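Local coordinates for protein fatty Acyl-Adenylate Ligase (Escherichia coli, PDB 3PBK) that belongs to the AMP-binding enzyme family of the ANL clan and holds 5'-O-[(S)-(dodecanoyloxy)(hydroxy)phosphoryl]adenosine in a pocket bordered by distant parts of its chain, at residues I305-P309 with R545-P551; V410-S416 with W439-L445; G457-D461 with K550-A554; G488-A492 with L502-C506. The contacts are given in a common frame with arbitrary orientation. Residues are numbered along the deposited sequence.

Contact 1 (I305-P309 with R545-P551); sequences IGAEP and RTSSGKP. With 1ZZ (5'-O-[(S)-(dodecanoyloxy)(hydroxy)phosphoryl]adenosine), chain C.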
# COMPACT_ATOMS: atom_id res chain seq x y z
N ILE A 305 0.23 3.60 10.59
CA ILE A 305 0.28 2.19 10.23
C ILE A 305 -0.98 1.84 9.47
O ILE A 305 -2.07 2.19 9.89
CB ILE A 305 0.33 1.28 11.45
CG1 ILE A 305 1.29 1.83 12.51
CG2 ILE A 305 0.72 -0.12 11.04
CD1 ILE A 305 0.59 2.58 13.64
N GLY A 306 -0.82 1.12 8.37
CA GLY A 306 -1.95 0.64 7.60
C GLY A 306 -1.43 -0.25 6.50
O GLY A 306 -0.24 -0.56 6.49
N ALA A 307 -2.31 -0.65 5.58
CA ALA A 307 -1.96 -1.48 4.41
C ALA A 307 -2.31 -2.96 4.61
O ALA A 307 -2.63 -3.67 3.65
CB ALA A 307 -0.50 -1.31 4.02
N GLU A 308 -2.26 -3.42 5.86
CA GLU A 308 -2.55 -4.80 6.18
C GLU A 308 -3.08 -4.77 7.59
O GLU A 308 -2.90 -3.76 8.28
CB GLU A 308 -1.27 -5.64 6.11
CG GLU A 308 -0.74 -5.77 4.68
CD GLU A 308 0.69 -6.26 4.62
OE1 GLU A 308 0.95 -7.36 5.18
OE2 GLU A 308 1.55 -5.57 4.00
N PRO A 309 -3.74 -5.85 8.04
CA PRO A 309 -4.27 -5.87 9.41
C PRO A 309 -3.19 -5.54 10.44
O PRO A 309 -2.13 -6.16 10.44
CB PRO A 309 -4.76 -7.31 9.58
CG PRO A 309 -5.03 -7.78 8.18
CD PRO A 309 -4.02 -7.10 7.31
N ARG A 545 4.58 -12.10 -2.82
CA ARG A 545 3.41 -11.27 -2.56
C ARG A 545 2.54 -10.93 -3.79
O ARG A 545 2.80 -11.38 -4.91
CB ARG A 545 3.85 -9.97 -1.87
CG ARG A 545 5.09 -10.12 -1.00
CD ARG A 545 4.99 -9.22 0.22
NE ARG A 545 4.24 -9.85 1.31
CZ ARG A 545 3.89 -9.25 2.44
NH1 ARG A 545 4.22 -7.98 2.65
NH2 ARG A 545 3.22 -9.91 3.36
N THR A 546 1.49 -10.14 -3.56
CA THR A 546 0.63 -9.64 -4.63
C THR A 546 1.17 -8.31 -5.16
O THR A 546 2.23 -7.84 -4.72
CB THR A 546 -0.86 -9.45 -4.18
OG1 THR A 546 -0.94 -8.57 -3.05
CG2 THR A 546 -1.50 -10.78 -3.83
N SER A 547 0.44 -7.71 -6.09
CA SER A 547 0.89 -6.47 -6.71
C SER A 547 0.75 -5.27 -5.77
O SER A 547 1.39 -4.23 -5.98
CB SER A 547 0.16 -6.23 -8.04
OG SER A 547 1.03 -5.64 -8.99
N SER A 548 -0.08 -5.42 -4.73
CA SER A 548 -0.27 -4.37 -3.72
C SER A 548 0.72 -4.49 -2.53
O SER A 548 0.69 -3.68 -1.60
CB SER A 548 -1.73 -4.31 -3.24
OG SER A 548 -2.39 -5.57 -3.27
N GLY A 549 1.57 -5.52 -2.59
CA GLY A 549 2.64 -5.71 -1.62
C GLY A 549 2.24 -6.46 -0.35
O GLY A 549 2.91 -6.33 0.68
N LYS A 550 1.15 -7.22 -0.42
CA LYS A 550 0.68 -8.02 0.72
C LYS A 550 0.84 -9.53 0.45
O LYS A 550 1.26 -9.92 -0.64
CB LYS A 550 -0.76 -7.63 1.11
CG LYS A 550 -1.85 -7.80 0.03
CD LYS A 550 -3.24 -8.03 0.66
CE LYS A 550 -3.98 -6.72 1.02
NZ LYS A 550 -5.09 -6.34 0.07
N PRO A 551 0.53 -10.39 1.44
CA PRO A 551 0.71 -11.84 1.21
C PRO A 551 -0.35 -12.40 0.27
O PRO A 551 -1.54 -12.31 0.57
CB PRO A 551 0.54 -12.45 2.61
CG PRO A 551 0.44 -11.29 3.57
CD PRO A 551 -0.03 -10.13 2.78
P 1ZZ C . -3.74 -0.76 -1.49
C1 1ZZ C . 1.17 11.95 4.44
N1 1ZZ C . -5.75 -2.86 4.07
O1 1ZZ C . -2.43 0.20 1.43
C2 1ZZ C . -0.06 11.11 4.19
N2 1ZZ C . -5.25 -1.10 5.31
O2 1ZZ C . -3.41 0.62 -0.65
C3 1ZZ C . 0.09 9.59 4.22
N3 1ZZ C . -6.49 -4.32 6.04
O3 1ZZ C . -4.89 -0.70 -2.58
C4 1ZZ C . -1.23 8.81 4.15
N4 1ZZ C . -6.33 -3.28 8.11
O4 1ZZ C . -2.63 -1.22 -2.14
C5 1ZZ C . -1.34 7.35 4.58
N5 1ZZ C . -5.53 -0.98 8.24
O5 1ZZ C . -4.22 -1.86 -0.43
C6 1ZZ C . -2.47 6.63 3.88
O6 1ZZ C . -5.31 -3.03 1.86
C7 1ZZ C . -3.26 5.56 4.58
O7 1ZZ C . -8.05 -5.19 2.44
C8 1ZZ C . -3.85 4.46 3.72
O8 1ZZ C . -8.73 -2.94 0.81
C9 1ZZ C . -3.53 3.00 4.04
C10 1ZZ C . -3.11 2.05 2.95
C11 1ZZ C . -3.57 2.03 1.55
C12 1ZZ C . -3.24 0.82 0.81
C13 1ZZ C . -5.61 -2.07 -0.37
C14 1ZZ C . -6.14 -3.06 0.67
C15 1ZZ C . -7.49 -2.95 1.41
C16 1ZZ C . -7.31 -3.99 2.43
C17 1ZZ C . -5.92 -3.75 2.90
C18 1ZZ C . -5.30 -1.61 4.03
C19 1ZZ C . -5.71 -2.10 6.16
C20 1ZZ C . -6.01 -3.16 5.45
C21 1ZZ C . -6.63 -4.33 7.39
C22 1ZZ C . -5.84 -2.12 7.48
O HOH W 1 -1.88 -4.11 0.51
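Two loops far apart in sequence can close over a ligand without a single direct hydrogen bond between them, and this contact is a clear case. Charge supplies one link: Glu308 OE2 faces Arg545 NH1 at 3.8 Å, a long, and therefore loose, salt bridge. Van der Waals contact accompanies it. Glu308, the residue most covered here, lays its CG against Lys550 CB at 4.0 Å, an apolar touch, and its OE1 approaches Pro551 CD at 3.8 Å. Water adds a loose tie, standing 3.3 Å from Ala307 O and, more weakly, 3.4 Å from Ser548 O. Within 545-551, a type I turn from Thr546 to Gly549 is closed by Gly549 N donating to Thr546 O at 3.2 Å; Gly549, the last residue of the turn, has a positive phi (85°), a conformation that glycine adopts easily.

The ligand lies against both loops. Ala307 N comes to 3.0 Å from 1ZZ N2, Ser548 CB to 3.4 Å from the phosphate oxygen O4, and Lys550 NZ to 3.5 Å from C14. At Gly306 a side chain would collide with the ligand's C9.

Segment 305-309 links strand 302-305 to helix 312-322, and Ile305 bonds through its backbone to Met333 and Cys335 of strand 332-337. Segment 545-551 leads from strand 533-538 towards helix 553-564, while Glu308 and Arg545 both touch Phe278 on helix 277-285.

Contact 2 (V410-S416 with W439-L445); sequences VGHICIS and WLDTGDL. With 1ZZ (5'-O-[(S)-(dodecanoyloxy)(hydroxy)phosphoryl]adenosine), chain C.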
# COMPACT_ATOMS: atom_id res chain seq x y z
N VAL A 410 -20.12 -8.14 11.66
CA VAL A 410 -19.07 -8.14 10.65
C VAL A 410 -19.68 -8.33 9.27
O VAL A 410 -20.59 -9.14 9.12
CB VAL A 410 -18.05 -9.24 10.91
CG1 VAL A 410 -16.99 -9.26 9.82
CG2 VAL A 410 -17.41 -9.05 12.28
N GLY A 411 -19.18 -7.57 8.29
CA GLY A 411 -19.63 -7.66 6.91
C GLY A 411 -18.70 -6.92 5.95
O GLY A 411 -17.60 -6.52 6.35
N HIS A 412 -19.15 -6.75 4.70
CA HIS A 412 -18.38 -6.06 3.64
C HIS A 412 -18.27 -4.56 3.91
O HIS A 412 -19.28 -3.87 3.98
CB HIS A 412 -19.07 -6.22 2.29
CG HIS A 412 -19.24 -7.64 1.84
ND1 HIS A 412 -19.22 -8.70 2.71
CD2 HIS A 412 -19.48 -8.16 0.61
CE1 HIS A 412 -19.42 -9.82 2.04
NE2 HIS A 412 -19.58 -9.52 0.77
N ILE A 413 -17.05 -4.05 4.02
CA ILE A 413 -16.83 -2.62 4.19
C ILE A 413 -17.10 -1.86 2.88
O ILE A 413 -16.41 -2.07 1.89
CB ILE A 413 -15.39 -2.36 4.60
CG1 ILE A 413 -15.08 -3.05 5.92
CG2 ILE A 413 -15.13 -0.89 4.72
CD1 ILE A 413 -13.61 -3.00 6.30
N CYS A 414 -18.09 -0.98 2.88
CA CYS A 414 -18.43 -0.23 1.68
C CYS A 414 -18.15 1.26 1.86
O CYS A 414 -18.47 1.84 2.90
CB CYS A 414 -19.89 -0.43 1.30
SG CYS A 414 -20.33 -2.13 0.94
N ILE A 415 -17.57 1.87 0.83
CA ILE A 415 -17.16 3.26 0.90
C ILE A 415 -17.86 4.09 -0.16
O ILE A 415 -18.41 3.55 -1.12
CB ILE A 415 -15.64 3.39 0.71
CG1 ILE A 415 -15.18 2.68 -0.56
CG2 ILE A 415 -14.91 2.81 1.91
CD1 ILE A 415 -13.71 2.89 -0.89
N SER A 416 -17.85 5.41 0.02
CA SER A 416 -18.47 6.33 -0.92
C SER A 416 -18.02 7.74 -0.62
O SER A 416 -17.59 8.04 0.50
CB SER A 416 -19.99 6.28 -0.81
OG SER A 416 -20.42 6.96 0.35
N TRP A 439 -21.62 3.73 -4.42
CA TRP A 439 -20.97 2.88 -3.43
C TRP A 439 -20.02 1.88 -4.06
O TRP A 439 -20.23 1.43 -5.19
CB TRP A 439 -22.00 2.09 -2.62
CG TRP A 439 -22.73 2.90 -1.65
CD1 TRP A 439 -23.99 3.38 -1.79
CD2 TRP A 439 -22.26 3.35 -0.37
NE1 TRP A 439 -24.34 4.11 -0.68
CE2 TRP A 439 -23.30 4.11 0.21
CE3 TRP A 439 -21.07 3.20 0.34
CZ2 TRP A 439 -23.19 4.70 1.46
CZ3 TRP A 439 -20.96 3.79 1.58
CH2 TRP A 439 -22.02 4.53 2.13
N LEU A 440 -19.01 1.50 -3.29
CA LEU A 440 -18.11 0.45 -3.71
C LEU A 440 -17.95 -0.52 -2.57
O LEU A 440 -17.78 -0.10 -1.42
CB LEU A 440 -16.74 1.01 -4.07
CG LEU A 440 -15.74 -0.10 -4.31
CD1 LEU A 440 -15.58 -0.35 -5.78
CD2 LEU A 440 -14.41 0.26 -3.70
N ASP A 441 -18.01 -1.81 -2.88
CA ASP A 441 -17.68 -2.85 -1.92
C ASP A 441 -16.18 -3.13 -1.96
O ASP A 441 -15.67 -3.62 -2.96
CB ASP A 441 -18.46 -4.11 -2.26
CG ASP A 441 -18.12 -5.26 -1.36
OD1 ASP A 441 -17.08 -5.16 -0.66
OD2 ASP A 441 -18.88 -6.26 -1.34
N THR A 442 -15.47 -2.83 -0.89
CA THR A 442 -14.01 -2.93 -0.88
C THR A 442 -13.51 -4.37 -0.84
O THR A 442 -12.34 -4.62 -1.10
CB THR A 442 -13.42 -2.22 0.32
OG1 THR A 442 -13.85 -2.89 1.51
CG2 THR A 442 -13.88 -0.77 0.39
N GLY A 443 -14.37 -5.31 -0.49
CA GLY A 443 -13.94 -6.68 -0.36
C GLY A 443 -13.19 -6.92 0.93
O GLY A 443 -12.49 -7.92 1.08
N ASP A 444 -13.34 -6.00 1.87
CA ASP A 444 -12.78 -6.16 3.21
C ASP A 444 -13.87 -6.41 4.25
O ASP A 444 -14.98 -5.89 4.16
CB ASP A 444 -11.97 -4.94 3.62
CG ASP A 444 -10.77 -4.70 2.74
OD1 ASP A 444 -10.29 -5.66 2.11
OD2 ASP A 444 -10.31 -3.54 2.67
N LEU A 445 -13.53 -7.21 5.26
CA LEU A 445 -14.43 -7.48 6.36
C LEU A 445 -14.13 -6.57 7.55
O LEU A 445 -12.97 -6.28 7.85
CB LEU A 445 -14.33 -8.94 6.78
CG LEU A 445 -14.78 -9.97 5.76
CD1 LEU A 445 -14.46 -11.36 6.29
CD2 LEU A 445 -16.25 -9.79 5.49
P 1ZZ C . -3.74 -0.76 -1.49
C1 1ZZ C . 1.17 11.95 4.44
N1 1ZZ C . -5.75 -2.86 4.07
O1 1ZZ C . -2.43 0.20 1.43
C2 1ZZ C . -0.06 11.11 4.19
N2 1ZZ C . -5.25 -1.10 5.31
O2 1ZZ C . -3.41 0.62 -0.65
C3 1ZZ C . 0.09 9.59 4.22
N3 1ZZ C . -6.49 -4.32 6.04
O3 1ZZ C . -4.89 -0.70 -2.58
C4 1ZZ C . -1.23 8.81 4.15
N4 1ZZ C . -6.33 -3.28 8.11
O4 1ZZ C . -2.63 -1.22 -2.14
C5 1ZZ C . -1.34 7.35 4.58
N5 1ZZ C . -5.53 -0.98 8.24
O5 1ZZ C . -4.22 -1.86 -0.43
C6 1ZZ C . -2.47 6.63 3.88
O6 1ZZ C . -5.31 -3.03 1.86
C7 1ZZ C . -3.26 5.56 4.58
O7 1ZZ C . -8.05 -5.19 2.44
C8 1ZZ C . -3.85 4.46 3.72
O8 1ZZ C . -8.73 -2.94 0.81
C9 1ZZ C . -3.53 3.00 4.04
C10 1ZZ C . -3.11 2.05 2.95
C11 1ZZ C . -3.57 2.03 1.55
C12 1ZZ C . -3.24 0.82 0.81
C13 1ZZ C . -5.61 -2.07 -0.37
C14 1ZZ C . -6.14 -3.06 0.67
C15 1ZZ C . -7.49 -2.95 1.41
C16 1ZZ C . -7.31 -3.99 2.43
C17 1ZZ C . -5.92 -3.75 2.90
C18 1ZZ C . -5.30 -1.61 4.03
C19 1ZZ C . -5.71 -2.10 6.16
C20 1ZZ C . -6.01 -3.16 5.45
C21 1ZZ C . -6.63 -4.33 7.39
C22 1ZZ C . -5.84 -2.12 7.48
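Most of the backbone groups facing across this antiparallel pair are accounted for. At one end Ile415 and Leu440 exchange a reciprocal pair of bonds: Ile415 N donates to Leu440 O at 3.0 Å, and Leu440 N returns to Ile415 O at 3.0 Å. Ile413 O then accepts twice, from Thr442 N at 3.0 Å and from Thr442 OG1 at 2.7 Å, while Ile413 N gives its proton to Asp444 O at 2.8 Å. Between the non-hydrogen-bonded pairs His412-Leu445 and Cys414-Asp441 the register shifts by two residues, a beta bulge taken up where the second segment turns a corner at Gly443.

That corner satisfies its own donors. Gly443 N bonds to Asp441 OD1 at 2.7 Å, an Asx turn, and Asp444 N to Thr442 OG1 at 3.2 Å, an ST turn. The outer edge of 411-416 is used as well, through backbone bonds of His412, Cys414 and Ser416 to Arg398, Glu396 and Gly394. Beside the Ile415-Leu440 pair, Trp439 turns its six-membered ring face to Ser416 CB, a CH-pi contact 3.6 Å from the centroid.

The corner delivers Asp444 to the ligand: 1ZZ O8 donates to Asp444 OD2 at 2.5 Å, and O7 to OD1 at a very short 2.3 Å, its position less certain. OD2 also bonds to Tyr336 OH. A carboxylate after Thr-Gly facing the ribose hydroxyls is the TGD motif of ANL enzymes.

Contact 3 (G457-D461 with K550-A554); sequences GRIKD and KPARA. With 1ZZ (5'-O-[(S)-(dodecanoyloxy)(hydroxy)phosphoryl]adenosine), chain C.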
# COMPACT_ATOMS: atom_id res chain seq x y z
N GLY A 457 -9.98 -8.16 8.03
CA GLY A 457 -9.29 -8.87 6.96
C GLY A 457 -10.02 -8.81 5.62
O GLY A 457 -11.04 -8.14 5.49
N ARG A 458 -9.48 -9.50 4.61
CA ARG A 458 -10.09 -9.57 3.29
C ARG A 458 -11.05 -10.75 3.19
O ARG A 458 -10.77 -11.84 3.71
CB ARG A 458 -9.02 -9.72 2.21
CG ARG A 458 -8.11 -8.52 2.04
CD ARG A 458 -7.19 -8.69 0.84
NE ARG A 458 -7.93 -9.14 -0.34
CZ ARG A 458 -7.49 -9.09 -1.60
NH1 ARG A 458 -6.27 -8.60 -1.87
NH2 ARG A 458 -8.26 -9.53 -2.60
N ILE A 459 -12.19 -10.53 2.52
CA ILE A 459 -13.15 -11.61 2.26
C ILE A 459 -12.47 -12.77 1.53
O ILE A 459 -12.67 -13.94 1.87
CB ILE A 459 -14.33 -11.14 1.40
CG1 ILE A 459 -14.82 -9.77 1.84
CG2 ILE A 459 -15.46 -12.13 1.49
CD1 ILE A 459 -16.01 -9.24 1.03
N LYS A 460 -11.66 -12.42 0.54
CA LYS A 460 -10.85 -13.38 -0.21
C LYS A 460 -10.01 -14.29 0.70
O LYS A 460 -9.93 -15.49 0.46
CB LYS A 460 -9.92 -12.62 -1.16
CG LYS A 460 -9.62 -13.34 -2.46
CD LYS A 460 -9.12 -12.35 -3.51
CE LYS A 460 -8.88 -13.02 -4.87
NZ LYS A 460 -10.07 -13.80 -5.35
N ASP A 461 -9.40 -13.71 1.74
CA ASP A 461 -8.49 -14.46 2.62
C ASP A 461 -9.19 -15.31 3.68
O ASP A 461 -8.57 -16.22 4.25
CB ASP A 461 -7.52 -13.52 3.33
CG ASP A 461 -6.57 -12.84 2.38
OD1 ASP A 461 -6.44 -13.36 1.24
OD2 ASP A 461 -5.97 -11.81 2.77
N LYS A 550 1.15 -7.22 -0.42
CA LYS A 550 0.68 -8.02 0.72
C LYS A 550 0.84 -9.53 0.45
O LYS A 550 1.26 -9.92 -0.64
CB LYS A 550 -0.76 -7.63 1.11
CG LYS A 550 -1.85 -7.80 0.03
CD LYS A 550 -3.24 -8.03 0.66
CE LYS A 550 -3.98 -6.72 1.02
NZ LYS A 550 -5.09 -6.34 0.07
N PRO A 551 0.53 -10.39 1.44
CA PRO A 551 0.71 -11.84 1.21
C PRO A 551 -0.35 -12.40 0.27
O PRO A 551 -1.54 -12.31 0.57
CB PRO A 551 0.54 -12.45 2.61
CG PRO A 551 0.44 -11.29 3.57
CD PRO A 551 -0.03 -10.13 2.78
N ALA A 552 0.06 -12.97 -0.84
CA ALA A 552 -0.89 -13.52 -1.80
C ALA A 552 -1.52 -14.81 -1.27
O ALA A 552 -1.27 -15.89 -1.81
CB ALA A 552 -0.22 -13.77 -3.14
N ARG A 553 -2.32 -14.69 -0.23
CA ARG A 553 -2.98 -15.86 0.33
C ARG A 553 -3.82 -16.54 -0.73
O ARG A 553 -3.65 -17.72 -1.01
CB ARG A 553 -3.86 -15.47 1.51
CG ARG A 553 -3.12 -15.30 2.81
CD ARG A 553 -4.07 -15.12 3.96
NE ARG A 553 -3.36 -14.85 5.19
CZ ARG A 553 -3.05 -13.63 5.63
NH1 ARG A 553 -3.39 -12.56 4.93
NH2 ARG A 553 -2.41 -13.49 6.78
N ALA A 554 -4.74 -15.78 -1.32
CA ALA A 554 -5.64 -16.32 -2.32
C ALA A 554 -4.88 -16.90 -3.51
O ALA A 554 -5.27 -17.91 -4.10
CB ALA A 554 -6.63 -15.27 -2.78
P 1ZZ C . -3.74 -0.76 -1.49
C1 1ZZ C . 1.17 11.95 4.44
N1 1ZZ C . -5.75 -2.86 4.07
O1 1ZZ C . -2.43 0.20 1.43
C2 1ZZ C . -0.06 11.11 4.19
N2 1ZZ C . -5.25 -1.10 5.31
O2 1ZZ C . -3.41 0.62 -0.65
C3 1ZZ C . 0.09 9.59 4.22
N3 1ZZ C . -6.49 -4.32 6.04
O3 1ZZ C . -4.89 -0.70 -2.58
C4 1ZZ C . -1.23 8.81 4.15
N4 1ZZ C . -6.33 -3.28 8.11
O4 1ZZ C . -2.63 -1.22 -2.14
C5 1ZZ C . -1.34 7.35 4.58
N5 1ZZ C . -5.53 -0.98 8.24
O5 1ZZ C . -4.22 -1.86 -0.43
C6 1ZZ C . -2.47 6.63 3.88
O6 1ZZ C . -5.31 -3.03 1.86
C7 1ZZ C . -3.26 5.56 4.58
O7 1ZZ C . -8.05 -5.19 2.44
C8 1ZZ C . -3.85 4.46 3.72
O8 1ZZ C . -8.73 -2.94 0.81
C9 1ZZ C . -3.53 3.00 4.04
C10 1ZZ C . -3.11 2.05 2.95
C11 1ZZ C . -3.57 2.03 1.55
C12 1ZZ C . -3.24 0.82 0.81
C13 1ZZ C . -5.61 -2.07 -0.37
C14 1ZZ C . -6.14 -3.06 0.67
C15 1ZZ C . -7.49 -2.95 1.41
C16 1ZZ C . -7.31 -3.99 2.43
C17 1ZZ C . -5.92 -3.75 2.90
C18 1ZZ C . -5.30 -1.61 4.03
C19 1ZZ C . -5.71 -2.10 6.16
C20 1ZZ C . -6.01 -3.16 5.45
C21 1ZZ C . -6.63 -4.33 7.39
C22 1ZZ C . -5.84 -2.12 7.48
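Asp461, whose surface this contact covers most, illustrates how one carboxylate can meet the start of a helix with both its oxygens. Its OD1 sits 3.3 Å from Arg553 CB, and its OD2 forms a salt bridge with Arg553 NH1 at 3.4 Å, where the hydrogen bond is weak. Arg553 is shared: its stronger polar partner is Glu476 of helix 472-479, bridged through NH2. Ala554, next in covered area, presents its CB to Lys460 CG at 3.6 Å, a small apolar touch beside the charges.

Nearer the ligand two positive groups meet. Arg458 NH1 and Lys550 NZ stand only 3.2 Å apart, two donors of like charge with no bond between them. Both residues border 1ZZ, Arg458 CG lying 3.4 Å from O7 and Lys550 NZ 3.5 Å from C14.

Ala552 occupies the N-cap position of helix 553-564. The Gly-Arg-Ile-Lys-Asp sequence of 457-461 is consistent with the A8 hinge region of ANL enzymes, where the chain passes from the large domain to the small one.

Contact 4 (G488-A492 with L502-C506); sequences GDAIA and LQIQC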
# COMPACT_ATOMS: atom_id res chain seq x y z
N GLY A 488 4.58 -13.02 7.84
CA GLY A 488 4.60 -13.03 6.39
C GLY A 488 5.21 -14.31 5.87
O GLY A 488 4.97 -14.71 4.73
N ASP A 489 6.00 -14.96 6.72
CA ASP A 489 6.60 -16.24 6.38
C ASP A 489 5.53 -17.32 6.30
O ASP A 489 5.70 -18.32 5.61
CB ASP A 489 7.65 -16.62 7.42
CG ASP A 489 8.97 -15.90 7.23
OD1 ASP A 489 9.13 -15.19 6.20
OD2 ASP A 489 9.85 -16.06 8.10
N ALA A 490 4.43 -17.13 7.02
CA ALA A 490 3.39 -18.15 7.09
C ALA A 490 2.09 -17.71 6.43
O ALA A 490 1.61 -16.60 6.68
CB ALA A 490 3.15 -18.55 8.54
N ILE A 491 1.54 -18.59 5.60
CA ILE A 491 0.29 -18.38 4.89
C ILE A 491 -0.69 -19.50 5.20
O ILE A 491 -0.35 -20.69 5.10
CB ILE A 491 0.48 -18.43 3.39
CG1 ILE A 491 1.55 -17.45 2.96
CG2 ILE A 491 -0.82 -18.15 2.67
CD1 ILE A 491 2.08 -17.76 1.57
N ALA A 492 -1.92 -19.14 5.55
CA ALA A 492 -2.96 -20.12 5.81
C ALA A 492 -4.14 -19.94 4.85
O ALA A 492 -4.52 -18.83 4.51
CB ALA A 492 -3.41 -20.06 7.25
N LEU A 502 -1.33 -24.86 6.02
CA LEU A 502 -0.48 -23.76 6.45
C LEU A 502 0.89 -23.88 5.79
O LEU A 502 1.64 -24.81 6.08
CB LEU A 502 -0.31 -23.77 7.96
CG LEU A 502 0.70 -22.80 8.57
CD1 LEU A 502 0.27 -21.37 8.37
CD2 LEU A 502 0.86 -23.09 10.05
N GLN A 503 1.22 -22.95 4.89
CA GLN A 503 2.52 -22.97 4.25
C GLN A 503 3.48 -22.05 5.00
O GLN A 503 3.12 -20.96 5.41
CB GLN A 503 2.41 -22.55 2.79
CG GLN A 503 1.33 -23.30 2.04
CD GLN A 503 1.48 -23.19 0.54
OE1 GLN A 503 1.46 -22.09 -0.03
NE2 GLN A 503 1.63 -24.33 -0.12
N ILE A 504 4.70 -22.53 5.21
CA ILE A 504 5.73 -21.76 5.90
C ILE A 504 7.03 -21.78 5.10
O ILE A 504 7.61 -22.84 4.86
CB ILE A 504 6.01 -22.30 7.32
CG1 ILE A 504 4.71 -22.43 8.11
CG2 ILE A 504 6.99 -21.40 8.05
CD1 ILE A 504 4.91 -22.93 9.52
N GLN A 505 7.47 -20.61 4.66
CA GLN A 505 8.74 -20.49 3.99
C GLN A 505 9.74 -20.19 5.08
O GLN A 505 9.54 -19.28 5.87
CB GLN A 505 8.71 -19.36 2.96
CG GLN A 505 8.59 -17.98 3.56
CD GLN A 505 8.70 -16.89 2.52
OE1 GLN A 505 8.50 -17.13 1.33
NE2 GLN A 505 9.03 -15.67 2.96
N CYS A 506 10.81 -20.98 5.14
CA CYS A 506 11.77 -20.84 6.23
C CYS A 506 13.17 -21.35 5.89
O CYS A 506 13.36 -22.14 4.95
CB CYS A 506 11.27 -21.60 7.45
SG CYS A 506 11.13 -23.35 7.09
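Leu502 spreads its CD1 over two small residues of the opposite strand, 4.0 Å from Ala490 CB and 4.1 Å from Ala492 CB, so that two alanines leave room for one leucine. Ile504 joins them on this face, its CG1 4.2 Å from Ala490 CB, and helices 472-479 and 511-529 cover the group from outside. Ile491 and Gln503 point to the other face, where both touch helix 553-564.

The backbone holds these faces in register. Ile491 and Gln503 form the hydrogen-bonded pair, Ile491 N donating to Gln503 O at 2.9 Å and Gln503 N to Ile491 O at 2.8 Å, with Gln505 N reaching Asp489 O at 3.0 Å beyond. CA-H...O contacts fill in between, as from Ala490 CA to Gln503 O at 3.3 Å.

At the end of the ladder Gln505 NE2 bonds to Asp489 OD1 at 3.3 Å. The other carboxylate oxygen of Asp489 accepts from the backbone N of His486. The chemistry of this hairpin, 490-494 with 500-505, thus implies a division of roles: main-chain bonds fix the register, buried apolar side chains fill the face of Ala490, Ala492, Leu502 and Ile504, and the Gln505-Asp489 bond adds a polar tie at one end.

In the fold
Three of the four contacts meet at the ligand, each from its own part of the chain. Contacts 1 and 3 share Lys550 and Pro551, their centres about 9 Å apart, so one stretch serves both the ligand-facing loop and the start of helix 553-564. Contact 2 approaches from the ribose side; its centre is about 15 Å from that of contact 3, and Leu445 N lies 2.7 Å from Gly457 O along neighbouring strands of one sheet. Contact 4 stands back, its centre about 27 Å from that of contact 2, yet Arg553 CG of contact 3 packs on its Ile491 CG2 at 3.7 Å, joining the hairpin to the segment that also carries Lys550 of the pocket.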